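Local coordinates for uncharacterized metal-dependent hydrolase (Pyrococcus furiosus, PDB 3ICJ), which binds two zinc ions and probably hydrolyses carbon-nitrogen bonds other than peptide bonds, as a member of the amidohydrolase family, at residues 99-110 against 429-437; 394-405 against 415-423. One frame throughout, in Å; residues are numbered along the deposited sequence. Where two conformers were deposited one is given.

Contact 1. Residues 99-110 against 429-437. With ZN (zinc ion), chain B.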
loop_
_atom_site.group_PDB
_atom_site.type_symbol
_atom_site.label_atom_id
_atom_site.label_comp_id
_atom_site.label_asym_id
_atom_site.label_seq_id
_atom_site.Cartn_x
_atom_site.Cartn_y
_atom_site.Cartn_z
ATOM N N ASP A 99 7.172 -2.038 -2.742
ATOM C CA ASP A 99 5.737 -2.192 -2.523
ATOM C C ASP A 99 4.993 -1.119 -3.327
ATOM O O ASP A 99 5.030 0.068 -2.996
ATOM C CB ASP A 99 5.424 -2.084 -1.013
ATOM C CG ASP A 99 4.004 -2.528 -0.656
ATOM O OD1 ASP A 99 3.053 -2.152 -1.349
ATOM O OD2 ASP A 99 3.815 -3.230 0.354
ATOM N N SER A 100 4.302 -1.521 -4.390
ATOM C CA SER A 100 3.782 -0.517 -5.317
ATOM C C SER A 100 2.492 0.193 -4.852
ATOM O O SER A 100 2.035 1.115 -5.514
ATOM C CB SER A 100 3.625 -1.099 -6.721
ATOM O OG SER A 100 2.994 -2.362 -6.682
ATOM N N HIS A 101 1.914 -0.238 -3.725
ATOM C CA HIS A 101 0.668 0.351 -3.201
ATOM C C HIS A 101 0.540 0.177 -1.695
ATOM O O HIS A 101 0.200 -0.910 -1.216
ATOM C CB HIS A 101 -0.542 -0.303 -3.907
ATOM C CG HIS A 101 -1.877 0.269 -3.538
ATOM N ND1 HIS A 101 -2.762 0.740 -4.484
ATOM C CD2 HIS A 101 -2.503 0.398 -2.341
ATOM C CE1 HIS A 101 -3.861 1.161 -3.882
ATOM N NE2 HIS A 101 -3.731 0.963 -2.584
ATOM N N LEU A 102 0.756 1.254 -0.945
ATOM C CA LEU A 102 0.416 1.241 0.462
ATOM C C LEU A 102 0.116 2.640 1.003
ATOM O O LEU A 102 0.287 3.651 0.306
ATOM C CB LEU A 102 1.486 0.508 1.304
ATOM C CG LEU A 102 2.973 0.819 1.141
ATOM C CD1 LEU A 102 3.253 2.249 1.576
ATOM C CD2 LEU A 102 3.783 -0.158 1.989
ATOM N N HIS A 103 -0.286 2.693 2.267
ATOM C CA HIS A 103 -0.641 3.960 2.895
ATOM C C HIS A 103 0.258 4.162 4.087
ATOM O O HIS A 103 -0.007 3.634 5.168
ATOM C CB HIS A 103 -2.112 3.959 3.284
ATOM C CG HIS A 103 -3.024 3.653 2.137
ATOM N ND1 HIS A 103 -3.556 4.637 1.331
ATOM C CD2 HIS A 103 -3.471 2.474 1.641
ATOM C CE1 HIS A 103 -4.301 4.078 0.393
ATOM N NE2 HIS A 103 -4.262 2.768 0.555
ATOM N N LEU A 104 1.343 4.914 3.875
ATOM C CA LEU A 104 2.380 5.113 4.898
ATOM C C LEU A 104 1.834 5.788 6.151
ATOM O O LEU A 104 2.224 5.429 7.260
ATOM C CB LEU A 104 3.556 5.966 4.360
ATOM C CG LEU A 104 4.547 5.369 3.384
ATOM C CD1 LEU A 104 5.635 6.379 3.049
ATOM C CD2 LEU A 104 5.155 4.116 3.983
ATOM N N ASP A 105 0.959 6.784 5.983
ATOM C CA ASP A 105 0.359 7.457 7.151
ATOM C C ASP A 105 -0.505 6.494 7.990
ATOM O O ASP A 105 -0.355 6.400 9.221
ATOM C CB ASP A 105 -0.423 8.740 6.756
ATOM C CG ASP A 105 -1.381 8.545 5.549
ATOM O OD1 ASP A 105 -1.491 7.435 4.955
ATOM O OD2 ASP A 105 -2.024 9.548 5.174
ATOM N N GLU A 106 -1.398 5.779 7.315
ATOM C CA GLU A 106 -2.262 4.786 7.961
ATOM C C GLU A 106 -1.476 3.620 8.559
ATOM O O GLU A 106 -1.816 3.146 9.640
ATOM C CB GLU A 106 -3.309 4.261 6.980
ATOM C CG GLU A 106 -4.416 5.250 6.643
ATOM C CD GLU A 106 -5.492 4.634 5.756
ATOM O OE1 GLU A 106 -5.655 5.084 4.599
ATOM O OE2 GLU A 106 -6.173 3.688 6.215
ATOM N N LEU A 107 -0.428 3.156 7.869
ATOM C CA LEU A 107 0.449 2.125 8.438
ATOM C C LEU A 107 1.079 2.631 9.735
ATOM O O LEU A 107 1.084 1.923 10.730
ATOM C CB LEU A 107 1.542 1.653 7.461
ATOM C CG LEU A 107 2.640 0.712 8.018
ATOM C CD1 LEU A 107 2.086 -0.585 8.680
ATOM C CD2 LEU A 107 3.678 0.356 6.929
ATOM N N GLY A 108 1.586 3.860 9.722
ATOM C CA GLY A 108 2.121 4.481 10.949
ATOM C C GLY A 108 1.145 4.609 12.111
ATOM O O GLY A 108 1.521 4.332 13.266
ATOM N N MET A 109 -0.090 5.039 11.810
ATOM C CA MET A 109 -1.176 5.129 12.795
ATOM C C MET A 109 -1.397 3.744 13.418
ATOM O O MET A 109 -1.530 3.614 14.642
ATOM C CB MET A 109 -2.494 5.642 12.149
ATOM C CG MET A 109 -2.469 7.048 11.494
ATOM S SD MET A 109 -3.945 7.571 10.542
ATOM C CE MET A 109 -3.343 8.917 9.534
ATOM N N SER A 110 -1.411 2.717 12.556
ATOM C CA SER A 110 -1.685 1.334 12.970
ATOM C C SER A 110 -0.622 0.745 13.895
ATOM O O SER A 110 -0.952 0.019 14.843
ATOM C CB SER A 110 -1.887 0.439 11.748
ATOM O OG SER A 110 -3.148 0.707 11.166
ATOM N N LEU A 429 2.849 -5.838 -14.276
ATOM C CA LEU A 429 2.153 -6.052 -13.005
ATOM C C LEU A 429 3.146 -5.938 -11.854
ATOM O O LEU A 429 4.311 -6.241 -12.015
ATOM C CB LEU A 429 1.409 -7.402 -12.981
ATOM C CG LEU A 429 0.621 -7.712 -11.701
ATOM C CD1 LEU A 429 -0.795 -8.126 -11.973
ATOM C CD2 LEU A 429 1.338 -8.796 -10.930
ATOM N N GLY A 430 2.678 -5.481 -10.703
ATOM C CA GLY A 430 3.548 -5.317 -9.538
ATOM C C GLY A 430 2.828 -5.796 -8.296
ATOM O O GLY A 430 1.591 -5.857 -8.282
ATOM N N PHE A 431 3.610 -6.143 -7.265
ATOM C CA PHE A 431 3.066 -6.647 -6.023
ATOM C C PHE A 431 3.074 -5.597 -4.935
ATOM O O PHE A 431 3.987 -4.764 -4.856
ATOM C CB PHE A 431 3.812 -7.893 -5.538
ATOM C CG PHE A 431 3.430 -9.173 -6.253
ATOM C CD1 PHE A 431 2.388 -9.215 -7.185
ATOM C CD2 PHE A 431 4.124 -10.349 -5.975
ATOM C CE1 PHE A 431 2.053 -10.418 -7.828
ATOM C CE2 PHE A 431 3.792 -11.548 -6.607
ATOM C CZ PHE A 431 2.749 -11.582 -7.533
ATOM N N SER A 432 2.044 -5.664 -4.097
ATOM C CA SER A 432 1.854 -4.756 -2.985
ATOM C C SER A 432 1.067 -5.429 -1.881
ATOM O O SER A 432 0.562 -6.537 -2.052
ATOM C CB SER A 432 1.121 -3.488 -3.427
ATOM O OG SER A 432 -0.061 -3.753 -4.182
ATOM N N THR A 433 0.960 -4.740 -0.749
ATOM C CA THR A 433 0.241 -5.252 0.400
ATOM C C THR A 433 -1.031 -4.476 0.713
ATOM O O THR A 433 -1.922 -5.014 1.383
ATOM C CB THR A 433 1.145 -5.253 1.647
ATOM O OG1 THR A 433 1.600 -3.917 1.919
ATOM C CG2 THR A 433 2.350 -6.144 1.408
ATOM N N ASP A 434 -1.104 -3.213 0.256
ATOM C CA ASP A 434 -2.172 -2.272 0.634
ATOM C C ASP A 434 -2.120 -2.069 2.146
ATOM O O ASP A 434 -3.148 -1.859 2.788
ATOM C CB ASP A 434 -3.569 -2.739 0.153
ATOM C CG ASP A 434 -4.618 -1.614 0.151
ATOM O OD1 ASP A 434 -4.283 -0.448 0.464
ATOM O OD2 ASP A 434 -5.789 -1.906 -0.162
ATOM N N SER A 435 -0.903 -2.147 2.693
ATOM C CA SER A 435 -0.644 -1.995 4.127
ATOM C C SER A 435 -1.231 -0.643 4.579
ATOM O O SER A 435 -1.071 0.378 3.856
ATOM C CB SER A 435 0.868 -2.114 4.405
ATOM O OG SER A 435 1.181 -1.967 5.772
ATOM N N PRO A 436 -1.935 -0.629 5.747
ATOM C CA PRO A 436 -2.018 -1.711 6.757
ATOM C C PRO A 436 -3.167 -2.723 6.622
ATOM O O PRO A 436 -3.443 -3.433 7.587
ATOM C CB PRO A 436 -2.160 -0.939 8.074
ATOM C CG PRO A 436 -2.877 0.326 7.680
ATOM C CD PRO A 436 -2.708 0.547 6.180
ATOM N N ILE A 437 -3.835 -2.782 5.468
ATOM C CA ILE A 437 -4.900 -3.779 5.260
ATOM C C ILE A 437 -4.336 -5.203 5.400
ATOM O O ILE A 437 -4.875 -6.012 6.168
ATOM C CB ILE A 437 -5.684 -3.592 3.904
ATOM C CG1 ILE A 437 -6.370 -2.212 3.831
ATOM C CG2 ILE A 437 -6.720 -4.709 3.696
ATOM C CD1 ILE A 437 -7.381 -1.921 4.958
HETATM ZN ZN ZN B . -5.260 1.285 -0.906
#
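His101 and His103, the HxH motif at the end of the first barrel strand of the amidohydrolase fold, share a zinc ion with Asp434, which follows the last barrel strand, 429-431. NE2 of His101 and of His103 each lie 2.3 Å from the zinc, and Asp434 OD1 at 2.4 Å; the carboxylated Lys296 is the further ligand and bridges to the second zinc. OD1 lies near the plane of both imidazoles, although the Asp434 carboxylate is turned 80° from the His101 ring. Glu372 holds His101 at ND1.

Packing is tight behind the metal. Asp99 spans both segments: CG, swung away from the backbone N (chi1 -168°), carries the carboxylate to Thr433 and keeps OD1 near His101 N. OD2 takes the Thr433 hydroxyl at 2.8 Å on its syn lone pair; OD1 receives His101 N on the anti one, an Asx turn, and more weakly Thr433 N. With an alanine here, the Thr433 hydroxyl would probably lose its acceptor and the backbone at His101 its Asx-turn tether. Thr433 OG1 in turn accepts from Ser435 N in an ST turn.

Toward helix 104-112 the contact loosens into a partly solvent-exposed edge, where Pro436, after a cis peptide bond, lays CD against Glu106 CB and CG near Glu106 O. Between the two regions, His103 N donates to Ser435 O at 2.9 Å, almost in line with the carbonyl bond (172°).

Contact 2. Residues 394-405 against 415-423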
loop_
_atom_site.group_PDB
_atom_site.type_symbol
_atom_site.label_atom_id
_atom_site.label_comp_id
_atom_site.label_asym_id
_atom_site.label_seq_id
_atom_site.Cartn_x
_atom_site.Cartn_y
_atom_site.Cartn_z
ATOM N N ALA A 394 -1.315 -5.473 -7.750
ATOM C CA ALA A 394 -2.105 -6.532 -7.118
ATOM C C ALA A 394 -1.506 -6.931 -5.773
ATOM O O ALA A 394 -0.297 -6.808 -5.553
ATOM C CB ALA A 394 -2.206 -7.725 -8.041
ATOM N N GLN A 395 -2.368 -7.421 -4.880
ATOM C CA GLN A 395 -2.016 -7.751 -3.504
ATOM C C GLN A 395 -2.221 -9.256 -3.288
ATOM O O GLN A 395 -3.360 -9.700 -3.044
ATOM C CB GLN A 395 -2.871 -6.934 -2.506
ATOM C CG GLN A 395 -2.671 -5.400 -2.559
ATOM C CD GLN A 395 -3.346 -4.732 -3.769
ATOM O OE1 GLN A 395 -4.446 -5.129 -4.178
ATOM N NE2 GLN A 395 -2.688 -3.719 -4.345
ATOM N N PRO A 396 -1.135 -10.053 -3.400
ATOM C CA PRO A 396 -1.337 -11.503 -3.345
ATOM C C PRO A 396 -1.894 -12.019 -2.022
ATOM O O PRO A 396 -2.591 -13.032 -2.033
ATOM C CB PRO A 396 0.055 -12.072 -3.604
ATOM C CG PRO A 396 0.760 -11.004 -4.381
ATOM C CD PRO A 396 0.229 -9.706 -3.857
ATOM N N HIS A 397 -1.620 -11.339 -0.907
ATOM C CA HIS A 397 -2.138 -11.796 0.377
ATOM C C HIS A 397 -3.674 -11.715 0.476
ATOM O O HIS A 397 -4.264 -12.368 1.318
ATOM C CB HIS A 397 -1.439 -11.118 1.578
ATOM C CG HIS A 397 -1.541 -11.916 2.843
ATOM N ND1 HIS A 397 -2.386 -11.571 3.877
ATOM C CD2 HIS A 397 -0.946 -13.077 3.215
ATOM C CE1 HIS A 397 -2.295 -12.476 4.840
ATOM N NE2 HIS A 397 -1.430 -13.400 4.463
ATOM N N PHE A 398 -4.320 -10.947 -0.402
ATOM C CA PHE A 398 -5.797 -10.934 -0.502
ATOM C C PHE A 398 -6.326 -12.360 -0.747
ATOM O O PHE A 398 -7.414 -12.709 -0.306
ATOM C CB PHE A 398 -6.292 -10.038 -1.653
ATOM C CG PHE A 398 -6.306 -8.532 -1.371
ATOM C CD1 PHE A 398 -5.667 -7.978 -0.281
ATOM C CD2 PHE A 398 -6.929 -7.678 -2.275
ATOM C CE1 PHE A 398 -5.686 -6.590 -0.059
ATOM C CE2 PHE A 398 -6.953 -6.300 -2.071
ATOM C CZ PHE A 398 -6.324 -5.757 -0.950
ATOM N N ILE A 399 -5.554 -13.179 -1.456
ATOM C CA ILE A 399 -5.924 -14.580 -1.698
ATOM C C ILE A 399 -6.122 -15.356 -0.385
ATOM O O ILE A 399 -7.123 -16.066 -0.224
ATOM C CB ILE A 399 -4.917 -15.308 -2.625
ATOM C CG1 ILE A 399 -4.909 -14.643 -4.005
ATOM C CG2 ILE A 399 -5.294 -16.785 -2.763
ATOM C CD1 ILE A 399 -3.737 -15.066 -4.935
ATOM N N VAL A 400 -5.176 -15.190 0.546
ATOM C CA VAL A 400 -5.257 -15.748 1.895
ATOM C C VAL A 400 -6.396 -15.135 2.740
ATOM O O VAL A 400 -7.168 -15.861 3.364
ATOM C CB VAL A 400 -3.891 -15.576 2.650
ATOM C CG1 VAL A 400 -3.950 -16.174 4.063
ATOM C CG2 VAL A 400 -2.769 -16.234 1.866
ATOM N N SER A 401 -6.508 -13.809 2.739
ATOM C CA SER A 401 -7.425 -13.085 3.637
ATOM C C SER A 401 -8.888 -13.176 3.243
ATOM O O SER A 401 -9.770 -13.251 4.096
ATOM C CB SER A 401 -7.052 -11.608 3.700
ATOM O OG SER A 401 -5.779 -11.423 4.267
ATOM N N ASP A 402 -9.145 -13.144 1.936
ATOM C CA ASP A 402 -10.509 -13.069 1.425
ATOM C C ASP A 402 -11.081 -14.450 1.128
ATOM O O ASP A 402 -11.386 -14.763 -0.027
ATOM C CB ASP A 402 -10.554 -12.193 0.167
ATOM C CG ASP A 402 -10.038 -10.772 0.405
ATOM O OD1 ASP A 402 -9.736 -10.389 1.561
ATOM O OD2 ASP A 402 -9.980 -10.017 -0.586
ATOM N N TRP A 403 -11.242 -15.261 2.176
ATOM C CA TRP A 403 -11.747 -16.634 2.062
ATOM C C TRP A 403 -13.206 -16.656 1.567
ATOM O O TRP A 403 -13.692 -17.670 1.073
ATOM C CB TRP A 403 -11.630 -17.360 3.421
ATOM C CG TRP A 403 -12.394 -16.656 4.539
ATOM C CD1 TRP A 403 -11.883 -15.760 5.435
ATOM C CD2 TRP A 403 -13.803 -16.775 4.854
ATOM N NE1 TRP A 403 -12.871 -15.310 6.277
ATOM C CE2 TRP A 403 -14.059 -15.913 5.948
ATOM C CE3 TRP A 403 -14.866 -17.522 4.319
ATOM C CZ2 TRP A 403 -15.334 -15.779 6.522
ATOM C CZ3 TRP A 403 -16.136 -17.378 4.883
ATOM C CH2 TRP A 403 -16.356 -16.519 5.978
ATOM N N TRP A 404 -13.895 -15.523 1.718
ATOM C CA TRP A 404 -15.314 -15.391 1.401
ATOM C C TRP A 404 -15.619 -15.013 -0.057
ATOM O O TRP A 404 -16.770 -14.686 -0.382
ATOM C CB TRP A 404 -15.953 -14.378 2.370
ATOM C CG TRP A 404 -15.055 -13.215 2.670
ATOM C CD1 TRP A 404 -14.449 -12.927 3.864
ATOM C CD2 TRP A 404 -14.635 -12.196 1.750
ATOM N NE1 TRP A 404 -13.686 -11.791 3.739
ATOM C CE2 TRP A 404 -13.783 -11.323 2.453
ATOM C CE3 TRP A 404 -14.903 -11.935 0.399
ATOM C CZ2 TRP A 404 -13.185 -10.204 1.846
ATOM C CZ3 TRP A 404 -14.316 -10.840 -0.202
ATOM C CH2 TRP A 404 -13.464 -9.983 0.523
ATOM N N ILE A 405 -14.603 -15.048 -0.927
ATOM C CA ILE A 405 -14.767 -14.679 -2.355
ATOM C C ILE A 405 -15.870 -15.466 -3.065
ATOM O O ILE A 405 -16.750 -14.862 -3.698
ATOM C CB ILE A 405 -13.442 -14.791 -3.161
ATOM C CG1 ILE A 405 -12.502 -13.633 -2.817
ATOM C CG2 ILE A 405 -13.711 -14.807 -4.710
ATOM C CD1 ILE A 405 -12.583 -12.448 -3.763
ATOM N N LYS A 415 -13.581 -17.555 -10.638
ATOM C CA LYS A 415 -12.542 -17.756 -11.652
ATOM C C LYS A 415 -11.887 -16.440 -12.131
ATOM O O LYS A 415 -10.765 -16.438 -12.646
ATOM C CB LYS A 415 -13.104 -18.533 -12.853
ATOM C CG LYS A 415 -13.518 -20.000 -12.543
ATOM C CD LYS A 415 -14.301 -20.598 -13.716
ATOM C CE LYS A 415 -14.767 -22.021 -13.383
ATOM N NZ LYS A 415 -15.794 -22.472 -14.353
ATOM N N TRP A 416 -12.583 -15.330 -11.941
ATOM C CA TRP A 416 -12.048 -14.020 -12.312
ATOM C C TRP A 416 -11.072 -13.460 -11.280
ATOM O O TRP A 416 -10.376 -12.480 -11.546
ATOM C CB TRP A 416 -13.198 -13.014 -12.495
ATOM C CG TRP A 416 -14.236 -13.391 -13.557
ATOM C CD1 TRP A 416 -14.092 -14.291 -14.583
ATOM C CD2 TRP A 416 -15.556 -12.828 -13.703
ATOM N NE1 TRP A 416 -15.246 -14.340 -15.337
ATOM C CE2 TRP A 416 -16.155 -13.446 -14.827
ATOM C CE3 TRP A 416 -16.285 -11.852 -12.995
ATOM C CZ2 TRP A 416 -17.459 -13.132 -15.261
ATOM C CZ3 TRP A 416 -17.588 -11.536 -13.429
ATOM C CH2 TRP A 416 -18.157 -12.184 -14.550
ATOM N N ALA A 417 -11.018 -14.075 -10.102
ATOM C CA ALA A 417 -10.362 -13.450 -8.957
ATOM C C ALA A 417 -8.856 -13.658 -8.876
ATOM O O ALA A 417 -8.383 -14.791 -8.981
ATOM C CB ALA A 417 -11.016 -13.904 -7.651
ATOM N N TYR A 418 -8.130 -12.555 -8.645
ATOM C CA TYR A 418 -6.686 -12.567 -8.321
ATOM C C TYR A 418 -5.868 -13.398 -9.299
ATOM O O TYR A 418 -5.116 -14.326 -8.926
ATOM C CB TYR A 418 -6.436 -12.975 -6.851
ATOM C CG TYR A 418 -7.247 -12.163 -5.859
ATOM C CD1 TYR A 418 -7.223 -10.757 -5.883
ATOM C CD2 TYR A 418 -8.049 -12.790 -4.904
ATOM C CE1 TYR A 418 -7.988 -10.004 -4.973
ATOM C CE2 TYR A 418 -8.808 -12.044 -3.982
ATOM C CZ TYR A 418 -8.772 -10.651 -4.027
ATOM O OH TYR A 418 -9.518 -9.907 -3.119
ATOM N N ARG A 419 -6.029 -13.032 -10.566
ATOM C CA ARG A 419 -5.459 -13.772 -11.685
ATOM C C ARG A 419 -4.010 -13.343 -11.933
ATOM O O ARG A 419 -3.680 -12.816 -12.995
ATOM C CB ARG A 419 -6.325 -13.532 -12.928
ATOM C CG ARG A 419 -7.739 -14.050 -12.764
ATOM C CD ARG A 419 -8.564 -13.871 -14.048
ATOM N NE ARG A 419 -8.171 -14.785 -15.122
ATOM C CZ ARG A 419 -8.835 -14.890 -16.270
ATOM N NH1 ARG A 419 -9.908 -14.128 -16.493
ATOM N NH2 ARG A 419 -8.434 -15.744 -17.205
ATOM N N LEU A 420 -3.154 -13.582 -10.936
ATOM C CA LEU A 420 -1.794 -13.065 -10.905
ATOM C C LEU A 420 -0.977 -13.518 -12.099
ATOM O O LEU A 420 -0.304 -12.705 -12.734
ATOM C CB LEU A 420 -1.086 -13.469 -9.596
ATOM C CG LEU A 420 -1.814 -13.137 -8.286
ATOM C CD1 LEU A 420 -0.950 -13.480 -7.077
ATOM C CD2 LEU A 420 -2.225 -11.684 -8.228
ATOM N N LYS A 421 -1.045 -14.814 -12.405
ATOM C CA LYS A 421 -0.260 -15.374 -13.503
ATOM C C LYS A 421 -0.725 -14.805 -14.855
ATOM O O LYS A 421 0.096 -14.381 -15.671
ATOM C CB LYS A 421 -0.317 -16.909 -13.469
ATOM C CG LYS A 421 0.254 -17.616 -14.699
ATOM C CD LYS A 421 1.755 -17.424 -14.788
ATOM C CE LYS A 421 2.374 -18.336 -15.836
ATOM N NZ LYS A 421 3.592 -17.701 -16.399
ATOM N N THR A 422 -2.038 -14.768 -15.063
ATOM C CA THR A 422 -2.610 -14.272 -16.310
ATOM C C THR A 422 -2.303 -12.787 -16.510
ATOM O O THR A 422 -1.764 -12.403 -17.548
ATOM C CB THR A 422 -4.123 -14.528 -16.368
ATOM O OG1 THR A 422 -4.348 -15.931 -16.321
ATOM C CG2 THR A 422 -4.746 -13.996 -17.671
ATOM N N LEU A 423 -2.617 -11.966 -15.510
ATOM C CA LEU A 423 -2.323 -10.542 -15.591
ATOM C C LEU A 423 -0.842 -10.207 -15.827
ATOM O O LEU A 423 -0.519 -9.357 -16.659
ATOM C CB LEU A 423 -2.888 -9.791 -14.373
ATOM C CG LEU A 423 -4.405 -9.826 -14.133
ATOM C CD1 LEU A 423 -4.713 -9.195 -12.780
ATOM C CD2 LEU A 423 -5.194 -9.143 -15.250
#
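Tyr418 reaches across to Phe398, Ile399, Asp402 and Ile405 at the C-terminal mouth of the amidohydrolase barrel, beside the zinc site, where the chain leaving strand 391-394 passes through the short helix 398-401 and then helix 405-413 before coming back toward helix 420-426. The whole connection is a beta-alpha-beta crossover between the parallel neighbours 391-394 and 429-431.

One polar link joins the two segments. The Tyr418 hydroxyl donates to Asp402 OD2 at 2.6 Å, approaching on the anti side and 18° out of the carboxylate plane. Asp402 comes just after helix 398-401, so the bond ties the end of that helix to the returning chain.

Aromatic contacts come next. Phe398 CB sits over one face of the phenol in a CH-pi contact, 4.0 Å from the Tyr418 ring centroid. The two rings themselves meet obliquely, their planes at 71°, and Tyr418 CE1 lies at the edge of the Phe398 ring. Gln395 CB covers a face of the Phe398 ring; the Phe398 side chain also lies close to the zinc ligands His373 and Asp434.

Aliphatic side chains make up the rest of the contact. Ile399 runs past the tyrosine in the opposite direction, placing CG1 3.6 Å from Tyr418 CB, and, its chain extended at chi2 (167°), it carries CD1 onward to meet Leu420 CD1 tip to tip. Leu420 forks at its end: CD1 also rests against Pro396 CB and CG, the two side chains crossing at about a right angle, while CD2 touches Ala394 CB at 4.0 Å. Beyond the phenol, Ile405 divides its branches, CG2 meeting Ala417 CB and CD1 packing 3.8 Å from Tyr418 CE2.

In the fold
From the N terminus, strand 92-102 and the start of helix 104-112 supply the first half of contact 1, whose partner comes more than 300 residues later at strand 429-431 and the loop after it. Contact 1 thus closes a very long loop, bringing the first and last barrel strands together at the zinc site. Contact 2 lies wholly within that loop and closes a much shorter one, around helix 405-413. Helix 420-426 then leads directly into strand 429-431. The two contacts, centres about 17 Å apart, also meet: Gln395 probably hydrogen-bonds Ser432, and strands 391-394 and 429-431 pair through Ala394 and Gly430.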